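Local atomic coordinates of L-asparagine oxygenase (Streptomyces coelicolor, PDB entry 2OG5), a protein that catalyses the iron(II)- and 2-oxoglutarate-dependent 3-hydroxylation of L-asparagine to (2S,3S)-3-hydroxyasparagine, a building block of the calcium-dependent lipopeptide antibiotic. Residues 52-55 and 56-60; 222-225 and 226-230. One frame throughout, in Å; residues are numbered along the deposited sequence.

How the contacts relate
Near the N terminus the chain runs through strand 37-39 into helix 42-58, whose last turns form contact 1 (52-55 with 56-60). Much later, after strand 207-211 and helix 212-215, the short helix 221-227 and the residues that follow it make contact 2 (222-225 with 226-230). Each is local, between residues about four apart, so neither closes a long loop; they follow in series and do not nest or cross. The centres of contacts 1 and 2 lie about 49 Å apart, on opposite sides of the chain's centre. Contact 1 rests on helices 66-76 and 128-140, contact 2 on helix 274-290 and strand 253-255. Both lie away from the metal site formed by His179, Glu181 and His311.

Contact 1 of 2, residues 52-55 and 56-60; sequences AWKL and ATQAT
Trp53 O is gripped twice by Thr57, one turn further on. The backbone N of Thr57 donates to it at 2.9 Å, and Thr57 OG1 donates at 2.7 Å to the same Trp53 O, the two arriving from opposite faces of the carbonyl plane. A chi1 of 61° tucks the hydroxyl over the Thr57 backbone, flanked by N and C, and so back onto the preceding turn. The other branch, Thr57 CG2, then meets the edge of the Trp53 indole in its plane, 3.8 Å from CE3. Beside this pair, Gln58 lays its amide oxygen OE1 against the aliphatic stem of Lys54, 3.5 Å from CG. On the inner side Leu55 CD1 touches Ala59 CB at 3.7 Å. The backbone under these side chains is held by Ala56 N to Ala52 O and Gln58 N to Lys54 O, both 2.9 Å, and by a longer bond of 3.2 Å from Ala59 N to Leu55 O. Further out, Leu55 packs on Ala131 and Met135 of helix 128-140, and both Leu55 and Ala59 on Trp68 and Ala71 of helix 66-76. The arrangement is the C-terminal end of an amphipathic alpha-helix, with Ala59 the first residue to leave helical geometry.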
ATOM      1  N   ALA A  52      20.132   3.400  -6.228  1.00 22.38           N
ATOM      2  CA  ALA A  52      19.293   4.265  -5.406  1.00 23.05           C
ATOM      3  C   ALA A  52      20.035   5.522  -4.966  1.00 23.40           C
ATOM      4  O   ALA A  52      19.481   6.619  -5.016  1.00 22.34           O
ATOM      5  CB  ALA A  52      18.773   3.503  -4.199  1.00 22.63           C
ATOM      6  N   TRP A  53      21.292   5.371  -4.551  1.00 24.25           N
ATOM      7  CA  TRP A  53      22.082   6.534  -4.137  1.00 25.43           C
ATOM      8  C   TRP A  53      22.341   7.492  -5.295  1.00 25.15           C
ATOM      9  O   TRP A  53      22.278   8.706  -5.120  1.00 25.06           O
ATOM     10  CB  TRP A  53      23.404   6.110  -3.486  1.00 27.56           C
ATOM     11  CG  TRP A  53      23.266   5.855  -2.028  1.00 29.92           C
ATOM     12  CD1 TRP A  53      23.378   4.653  -1.388  1.00 31.52           C
ATOM     13  CD2 TRP A  53      22.974   6.825  -1.011  1.00 31.86           C
ATOM     14  NE1 TRP A  53      23.181   4.816  -0.036  1.00 31.75           N
ATOM     15  CE2 TRP A  53      22.924   6.137   0.221  1.00 32.16           C
ATOM     16  CE3 TRP A  53      22.741   8.206  -1.026  1.00 31.97           C
ATOM     17  CZ2 TRP A  53      22.657   6.786   1.433  1.00 31.93           C
ATOM     18  CZ3 TRP A  53      22.472   8.851   0.179  1.00 31.73           C
ATOM     19  CH2 TRP A  53      22.434   8.139   1.392  1.00 31.49           C
ATOM     20  N   LYS A  54      22.642   6.945  -6.471  1.00 25.22           N
ATOM     21  CA  LYS A  54      22.857   7.764  -7.662  1.00 25.18           C
ATOM     22  C   LYS A  54      21.601   8.564  -8.011  1.00 24.60           C
ATOM     23  O   LYS A  54      21.672   9.754  -8.306  1.00 24.18           O
ATOM     24  CB  LYS A  54      23.287   6.889  -8.839  1.00 25.76           C
ATOM     25  CG  LYS A  54      23.648   7.652 -10.109  1.00 26.67           C
ATOM     26  CD  LYS A  54      24.180   6.702 -11.172  1.00 27.38           C
ATOM     27  CE  LYS A  54      24.261   7.360 -12.553  1.00 29.60           C
ATOM     28  NZ  LYS A  54      24.016   6.375 -13.663  1.00 31.69           N
ATOM     29  N   LEU A  55      20.446   7.907  -7.981  1.00 23.72           N
ATOM     30  CA  LEU A  55      19.182   8.598  -8.227  1.00 23.60           C
ATOM     31  C   LEU A  55      18.927   9.683  -7.180  1.00 23.48           C
ATOM     32  O   LEU A  55      18.630  10.828  -7.522  1.00 23.81           O
ATOM     33  CB  LEU A  55      18.026   7.595  -8.221  1.00 23.14           C
ATOM     34  CG  LEU A  55      16.613   8.138  -8.435  1.00 23.53           C
ATOM     35  CD1 LEU A  55      16.458   8.844  -9.767  1.00 22.52           C
ATOM     36  CD2 LEU A  55      15.648   6.975  -8.322  1.00 21.98           C
ATOM     37  N   ALA A  56      19.065   9.320  -5.909  1.00 23.69           N
ATOM     38  CA  ALA A  56      18.776  10.230  -4.802  1.00 23.98           C
ATOM     39  C   ALA A  56      19.672  11.474  -4.797  1.00 24.40           C
ATOM     40  O   ALA A  56      19.218  12.566  -4.431  1.00 25.04           O
ATOM     41  CB  ALA A  56      18.905   9.496  -3.478  1.00 23.86           C
ATOM     42  N   THR A  57      20.930  11.314  -5.202  1.00 24.49           N
ATOM     43  CA  THR A  57      21.909  12.409  -5.102  1.00 25.08           C
ATOM     44  C   THR A  57      22.142  13.169  -6.405  1.00 25.44           C
ATOM     45  O   THR A  57      22.523  14.340  -6.358  1.00 26.38           O
ATOM     46  CB  THR A  57      23.274  11.910  -4.583  1.00 25.07           C
ATOM     47  OG1 THR A  57      23.813  10.946  -5.493  1.00 26.54           O
ATOM     48  CG2 THR A  57      23.136  11.306  -3.191  1.00 25.38           C
ATOM     49  N   GLN A  58      21.928  12.522  -7.554  1.00 25.70           N
ATOM     50  CA  GLN A  58      22.275  13.128  -8.848  1.00 26.16           C
ATOM     51  C   GLN A  58      21.093  13.590  -9.689  1.00 25.82           C
ATOM     52  O   GLN A  58      21.240  14.502 -10.494  1.00 26.26           O
ATOM     53  CB  GLN A  58      23.143  12.182  -9.689  1.00 26.47           C
ATOM     54  CG  GLN A  58      24.387  11.662  -8.978  1.00 28.20           C
ATOM     55  CD  GLN A  58      25.380  10.995  -9.930  1.00 28.76           C
ATOM     56  OE1 GLN A  58      25.058  10.693 -11.082  1.00 33.97           O
ATOM     57  NE2 GLN A  58      26.592  10.759  -9.444  1.00 33.21           N
ATOM     58  N   ALA A  59      19.925  12.973  -9.532  1.00 25.17           N
ATOM     59  CA  ALA A  59      18.787  13.347 -10.370  1.00 25.06           C
ATOM     60  C   ALA A  59      18.331  14.777 -10.088  1.00 24.70           C
ATOM     61  O   ALA A  59      18.297  15.210  -8.941  1.00 24.03           O
ATOM     62  CB  ALA A  59      17.638  12.370 -10.178  1.00 24.94           C
ATOM     63  N   THR A  60      17.997  15.512 -11.144  1.00 25.03           N
ATOM     64  CA  THR A  60      17.506  16.879 -10.998  1.00 25.07           C
ATOM     65  C   THR A  60      16.059  16.867 -10.513  1.00 24.48           C
ATOM     66  O   THR A  60      15.306  15.929 -10.791  1.00 24.14           O
ATOM     67  CB  THR A  60      17.628  17.684 -12.309  1.00 25.49           C
ATOM     68  OG1 THR A  60      16.833  17.074 -13.331  1.00 28.83           O
ATOM     69  CG2 THR A  60      19.073  17.741 -12.756  1.00 26.61           C
TER

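Contact 2 of 2, residues 222-225 and 226-230; sequences STVD and ALWAP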
ATOM      1  N   SER A 222     -24.618 -18.415   1.538  1.00 24.44           N
ATOM      2  CA  SER A 222     -25.429 -17.219   1.773  1.00 24.26           C
ATOM      3  C   SER A 222     -24.553 -15.967   1.828  1.00 23.96           C
ATOM      4  O   SER A 222     -24.935 -14.920   1.304  1.00 23.54           O
ATOM      5  CB  SER A 222     -26.269 -17.357   3.056  1.00 24.63           C
ATOM      6  OG  SER A 222     -25.478 -17.655   4.198  1.00 25.08           O
ATOM      7  N   THR A 223     -23.386 -16.085   2.459  1.00 23.29           N
ATOM      8  CA  THR A 223     -22.429 -14.986   2.517  1.00 23.24           C
ATOM      9  C   THR A 223     -21.883 -14.678   1.127  1.00 22.86           C
ATOM     10  O   THR A 223     -21.867 -13.520   0.723  1.00 22.70           O
ATOM     11  CB  THR A 223     -21.301 -15.273   3.525  1.00 23.28           C
ATOM     12  OG1 THR A 223     -21.834 -15.144   4.850  1.00 23.88           O
ATOM     13  CG2 THR A 223     -20.134 -14.296   3.359  1.00 23.04           C
ATOM     14  N   VAL A 224     -21.473 -15.704   0.388  1.00 22.87           N
ATOM     15  CA  VAL A 224     -20.957 -15.488  -0.971  1.00 22.94           C
ATOM     16  C   VAL A 224     -22.020 -14.817  -1.845  1.00 22.72           C
ATOM     17  O   VAL A 224     -21.748 -13.820  -2.505  1.00 22.60           O
ATOM     18  CB  VAL A 224     -20.449 -16.798  -1.622  1.00 22.94           C
ATOM     19  CG1 VAL A 224     -20.069 -16.572  -3.089  1.00 22.97           C
ATOM     20  CG2 VAL A 224     -19.258 -17.342  -0.834  1.00 23.09           C
ATOM     21  N   ASP A 225     -23.243 -15.343  -1.828  1.00 23.00           N
ATOM     22  CA  ASP A 225     -24.343 -14.715  -2.565  1.00 22.90           C
ATOM     23  C   ASP A 225     -24.548 -13.248  -2.170  1.00 22.51           C
ATOM     24  O   ASP A 225     -24.736 -12.389  -3.035  1.00 22.64           O
ATOM     25  CB  ASP A 225     -25.652 -15.490  -2.353  1.00 23.22           C
ATOM     26  CG  ASP A 225     -25.702 -16.805  -3.130  1.00 25.61           C
ATOM     27  OD1 ASP A 225     -24.840 -17.046  -4.004  1.00 28.92           O
ATOM     28  OD2 ASP A 225     -26.630 -17.597  -2.858  1.00 28.50           O
ATOM     29  N   ALA A 226     -24.498 -12.958  -0.872  1.00 22.01           N
ATOM     30  CA  ALA A 226     -24.648 -11.584  -0.392  1.00 21.98           C
ATOM     31  C   ALA A 226     -23.542 -10.659  -0.926  1.00 21.52           C
ATOM     32  O   ALA A 226     -23.816  -9.537  -1.346  1.00 21.58           O
ATOM     33  CB  ALA A 226     -24.681 -11.547   1.143  1.00 22.12           C
ATOM     34  N   LEU A 227     -22.303 -11.146  -0.940  1.00 21.27           N
ATOM     35  CA  LEU A 227     -21.157 -10.308  -1.307  1.00 21.12           C
ATOM     36  C   LEU A 227     -21.147  -9.938  -2.790  1.00 21.05           C
ATOM     37  O   LEU A 227     -20.558  -8.925  -3.180  1.00 20.49           O
ATOM     38  CB  LEU A 227     -19.837 -10.984  -0.905  1.00 20.84           C
ATOM     39  CG  LEU A 227     -19.590 -11.114   0.601  1.00 20.90           C
ATOM     40  CD1 LEU A 227     -18.388 -12.018   0.881  1.00 21.59           C
ATOM     41  CD2 LEU A 227     -19.415  -9.746   1.258  1.00 20.39           C
ATOM     42  N   TRP A 228     -21.818 -10.746  -3.616  1.00 21.17           N
ATOM     43  CA  TRP A 228     -21.998 -10.439  -5.045  1.00 21.37           C
ATOM     44  C   TRP A 228     -23.162  -9.483  -5.337  1.00 21.74           C
ATOM     45  O   TRP A 228     -23.304  -9.010  -6.465  1.00 22.31           O
ATOM     46  CB  TRP A 228     -22.202 -11.732  -5.858  1.00 21.16           C
ATOM     47  CG  TRP A 228     -20.952 -12.516  -6.078  1.00 20.48           C
ATOM     48  CD1 TRP A 228     -20.599 -13.673  -5.464  1.00 20.50           C
ATOM     49  CD2 TRP A 228     -19.884 -12.193  -6.981  1.00 19.79           C
ATOM     50  NE1 TRP A 228     -19.372 -14.098  -5.917  1.00 21.70           N
ATOM     51  CE2 TRP A 228     -18.913 -13.206  -6.854  1.00 20.31           C
ATOM     52  CE3 TRP A 228     -19.654 -11.146  -7.876  1.00 20.98           C
ATOM     53  CZ2 TRP A 228     -17.729 -13.205  -7.591  1.00 20.85           C
ATOM     54  CZ3 TRP A 228     -18.487 -11.151  -8.612  1.00 20.55           C
ATOM     55  CH2 TRP A 228     -17.536 -12.172  -8.460  1.00 20.31           C
ATOM     56  N   ALA A 229     -23.989  -9.205  -4.332  1.00 22.28           N
ATOM     57  CA  ALA A 229     -25.172  -8.363  -4.515  1.00 22.48           C
ATOM     58  C   ALA A 229     -24.824  -6.894  -4.269  1.00 23.06           C
ATOM     59  O   ALA A 229     -23.946  -6.591  -3.452  1.00 22.46           O
ATOM     60  CB  ALA A 229     -26.291  -8.812  -3.578  1.00 22.67           C
ATOM     61  N   PRO A 230     -25.512  -5.969  -4.960  1.00 23.27           N
ATOM     62  CA  PRO A 230     -25.250  -4.543  -4.787  1.00 23.78           C
ATOM     63  C   PRO A 230     -25.863  -3.984  -3.506  1.00 24.26           C
ATOM     64  O   PRO A 230     -26.780  -3.159  -3.556  1.00 25.24           O
ATOM     65  CB  PRO A 230     -25.895  -3.926  -6.034  1.00 24.22           C
ATOM     66  CG  PRO A 230     -27.031  -4.820  -6.318  1.00 23.61           C
ATOM     67  CD  PRO A 230     -26.563  -6.207  -5.969  1.00 23.77           C
TER
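Ser222 O takes the N-H of Ala226 at 3.0 Å, an ordinary helical i to i+4 bond, and Ala226 CB lies against the same oxygen. Thr223 repeats the pattern with Leu227, whose N reaches Thr223 O at 2.9 Å. With chi1 at -73°, the Thr223 methyl CG2 is trans to the backbone N and runs next to the Leu227 side chain, meeting Leu227 CD1 at 3.8 Å; the hydroxyl is turned elsewhere, to Glu282. Val224 runs alongside Trp228 in the same manner: CG1 comes up to the pyrrole edge of the indole, in the ring plane and 3.8 Å from CD1. Val224 O lies oblique to the indole, 3.2 Å from Trp228 CD1. That carbonyl accepts Trp228 N at 3.3 Å, a longer bond than the two before it. Trp228 N also makes a second, weak bond, to Asp225 O at 3.4 Å, so this N-H is shared, unevenly, between two successive carbonyls. The turn is drawn in by Ala229 N, which bonds to Ala226 O at 3.0 Å. Arg257 makes a cation-pi contact with the Trp228 ring. Thr223, Ala226 and Leu227 pack on Ala279 of helix 274-290, while Leu227 and Trp228 rest on Leu253 of strand 253-255, and the Leu227 backbone is hydrogen-bonded to Val252 and Leu253.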